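Local coordinates for IPT/TIG domain-containing protein BACOVA_02650 (Bacteroides ovatus, PDB 5E7H), which binds polysaccharide at the cell surface and probably captures xyloglucan before its transport into the periplasm, this chain holding an IPT/TIG domain and the xyloglucan-binding domain, at residues A[179-184]-A[216-221]. Sequence-based numbering, arbitrary orientation.
Sequences IAMCEN and SVVADA
Met181 and Val217 make the tight end of this contact: methyl CG2 of Val217 lies against the methionine side chain, 3.6 Å from Met181 CG and equally near SD. The methionine chain runs extended beyond CG, with CG anti to its own carbonyl carbon (chi1 -69°), which carries the thioether obliquely across the two valines. SD also meets Val218 CG2, at 3.8 Å, and so touches two consecutive valines. Val217 is modelled with CG1 nearly eclipsing the backbone N (chi1 -4°), either strained or an average of rotamers, so the exact position of its methyls is somewhat doubtful; its CB sits 3.8 Å from Ile179 O.

Away from this apolar patch no direct hydrogen bond joins the two segments, and the polar groups are linked through waters instead. One water accepts from Met181 N at 2.9 Å and lies within hydrogen-bonding distance of Asn184 O and Val217 O; a second lies between Met181 O and Val217 O. Both have more acceptors in reach than protons to give. Met181 O also takes the backbone bond from Asn184 N that closes a type I' turn. At the looser, more exposed edge, Asn184 ND2 passes 4.0 Å from Ala219 CB, and a third water joins that amide nitrogen to Ala219 N and Asp220 OD2. Bound acetate and formate, probably from the crystallisation liquor, lie close to the Asn184 side chain.

The loop packs against the end of strand 176-181, next to the outermost strand 189-192 of its five-stranded sheet in the xyloglucan-binding domain. Ile179 and Met181 also touch strand 160-168 of another antiparallel sheet. The loop leads from strand 207-213 into short helix 223-227, whose Phe226 touches Val218 and Cys182, while Asp220 is salt-bridged to Arg229 just beyond that helix.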
ATOM      1  N   ILE A 179      10.845  -4.995   7.953  1.00 15.06           N
ATOM      2  CA  ILE A 179       9.554  -4.716   8.590  1.00 14.17           C
ATOM      3  C   ILE A 179       9.356  -5.761   9.696  1.00 14.13           C
ATOM      4  O   ILE A 179       9.425  -6.977   9.441  1.00 16.08           O
ATOM      5  CB  ILE A 179       8.386  -4.758   7.598  1.00 15.48           C
ATOM      6  CG1 ILE A 179       8.607  -3.723   6.480  1.00 15.40           C
ATOM      7  CG2 ILE A 179       7.076  -4.489   8.335  1.00 15.98           C
ATOM      8  CD1 ILE A 179       7.517  -3.718   5.374  1.00 18.97           C
ATOM      9  N   ALA A 180       9.148  -5.284  10.919  1.00 13.95           N
ATOM     10  CA  ALA A 180       9.005  -6.152  12.089  1.00 13.22           C
ATOM     11  C   ALA A 180       7.732  -5.767  12.825  1.00 14.36           C
ATOM     12  O   ALA A 180       7.324  -4.606  12.800  1.00 14.86           O
ATOM     13  CB  ALA A 180      10.193  -6.028  13.001  1.00 16.58           C
ATOM     14  N   MET A 181       7.106  -6.742  13.479  1.00 14.54           N
ATOM     15  CA  MET A 181       5.950  -6.494  14.328  1.00 14.70           C
ATOM     16  C   MET A 181       6.112  -7.184  15.686  1.00 15.62           C
ATOM     17  O   MET A 181       6.712  -8.259  15.793  1.00 15.74           O
ATOM     18  CB  MET A 181       4.677  -6.989  13.656  1.00 13.86           C
ATOM     19  CG  MET A 181       4.256  -6.193  12.448  1.00 15.18           C
ATOM     20  SD  MET A 181       2.830  -6.973  11.687  1.00 15.47           S
ATOM     21  CE  MET A 181       2.562  -5.835  10.346  1.00 18.03           C
ATOM     22  N   CYS A 182       5.552  -6.555  16.712  1.00 16.07           N
ATOM     23  CA  CYS A 182       5.474  -7.112  18.075  1.00 16.00           C
ATOM     24  C   CYS A 182       6.830  -7.453  18.685  1.00 18.22           C
ATOM     25  O   CYS A 182       6.941  -8.339  19.543  1.00 22.08           O
ATOM     26  CB  CYS A 182       4.604  -8.359  18.103  1.00 16.19           C
ATOM     27  SG  CYS A 182       2.947  -8.103  17.452  1.00 19.04           S
ATOM     28  N   GLU A 183       7.853  -6.739  18.241  1.00 18.09           N
ATOM     29  CA  GLU A 183       9.232  -6.956  18.661  1.00 20.67           C
ATOM     30  C   GLU A 183       9.680  -8.399  18.444  1.00 25.01           C
ATOM     31  O   GLU A 183      10.613  -8.871  19.096  1.00 24.34           O
ATOM     32  CB  GLU A 183       9.432  -6.537  20.131  1.00 25.16           C
ATOM     33  CG  GLU A 183       9.328  -5.029  20.298  1.00 28.92           C
ATOM     34  CD  GLU A 183       9.883  -4.523  21.609  1.00 52.10           C
ATOM     35  OE1 GLU A 183      10.679  -5.243  22.249  1.00 58.59           O
ATOM     36  OE2 GLU A 183       9.518  -3.393  21.994  1.00 54.94           O
ATOM     37  N   ASN A 184       9.052  -9.090  17.497  1.00 20.28           N
ATOM     38  CA  ASN A 184       9.493 -10.438  17.155  1.00 19.31           C
ATOM     39  C   ASN A 184      10.437 -10.359  15.974  1.00 18.88           C
ATOM     40  O   ASN A 184      10.066 -10.590  14.836  1.00 20.38           O
ATOM     41  CB  ASN A 184       8.318 -11.368  16.849  1.00 20.56           C
ATOM     42  CG  ASN A 184       8.772 -12.805  16.663  1.00 22.20           C
ATOM     43  OD1 ASN A 184       9.964 -13.095  16.778  1.00 24.30           O
ATOM     44  ND2 ASN A 184       7.838 -13.712  16.410  1.00 20.88           N
ATOM     45  N   SER A 216       5.293 -13.445   6.400  1.00 17.27           N
ATOM     46  CA  SER A 216       6.690 -13.041   6.217  1.00 17.21           C
ATOM     47  C   SER A 216       7.152 -12.078   7.308  1.00 18.45           C
ATOM     48  O   SER A 216       8.353 -11.797   7.390  1.00 18.54           O
ATOM     49  CB  SER A 216       6.909 -12.420   4.840  1.00 23.56           C
ATOM     50  OG  SER A 216       6.332 -11.145   4.750  1.00 28.85           O
ATOM     51  N   VAL A 217       6.239 -11.601   8.160  1.00 15.62           N
ATOM     52  CA  VAL A 217       6.655 -10.758   9.287  1.00 15.79           C
ATOM     53  C   VAL A 217       6.029 -11.248  10.610  1.00 16.37           C
ATOM     54  O   VAL A 217       6.470 -10.820  11.673  1.00 18.24           O
ATOM     55  CB  VAL A 217       6.417  -9.203   9.011  1.00 36.71           C
ATOM     56  CG1 VAL A 217       5.908  -8.899   7.648  1.00 22.86           C
ATOM     57  CG2 VAL A 217       5.751  -8.435  10.131  1.00 22.61           C
ATOM     58  N   VAL A 218       5.131 -12.242  10.558  1.00 16.93           N
ATOM     59  CA  VAL A 218       4.439 -12.757  11.740  1.00 15.78           C
ATOM     60  C   VAL A 218       4.553 -14.281  11.771  1.00 17.29           C
ATOM     61  O   VAL A 218       4.235 -14.934  10.776  1.00 17.89           O
ATOM     62  CB  VAL A 218       2.942 -12.331  11.731  1.00 16.78           C
ATOM     63  CG1 VAL A 218       2.147 -13.090  12.814  1.00 16.82           C
ATOM     64  CG2 VAL A 218       2.810 -10.794  11.871  1.00 15.55           C
ATOM     65  N   ALA A 219       4.988 -14.835  12.907  1.00 16.60           N
ATOM     66  CA  ALA A 219       5.252 -16.269  13.032  1.00 18.13           C
ATOM     67  C   ALA A 219       4.077 -17.077  13.597  1.00 20.53           C
ATOM     68  O   ALA A 219       4.100 -18.312  13.579  1.00 22.65           O
ATOM     69  CB  ALA A 219       6.460 -16.486  13.905  1.00 20.32           C
ATOM     70  N   ASP A 220       3.074 -16.386  14.120  1.00 19.90           N
ATOM     71  CA  ASP A 220       1.957 -17.026  14.808  1.00 19.17           C
ATOM     72  C   ASP A 220       0.985 -17.725  13.847  1.00 18.63           C
ATOM     73  O   ASP A 220       0.958 -17.443  12.652  1.00 19.14           O
ATOM     74  CB  ASP A 220       1.229 -15.973  15.641  1.00 17.95           C
ATOM     75  CG  ASP A 220       2.190 -15.168  16.495  1.00 20.69           C
ATOM     76  OD1 ASP A 220       2.615 -15.684  17.549  1.00 27.50           O
ATOM     77  OD2 ASP A 220       2.558 -14.046  16.091  1.00 20.61           O
ATOM     78  N   ALA A 221       0.200 -18.648  14.385  1.00 18.11           N
ATOM     79  CA  ALA A 221      -0.697 -19.456  13.572  1.00 17.58           C
ATOM     80  C   ALA A 221      -1.928 -18.679  13.112  1.00 20.41           C
ATOM     81  O   ALA A 221      -2.277 -18.691  11.922  1.00 19.14           O
ATOM     82  CB  ALA A 221      -1.110 -20.677  14.338  1.00 20.38           C
TER
HETATM   83  O   HOH W   1       8.393  -9.251  12.920  1.00 16.50           O
HETATM   84  O   HOH W   2       5.636 -10.504  14.393  1.00 18.12           O
HETATM   85  O   HOH W   3       5.124 -13.098  15.285  1.00 17.93           O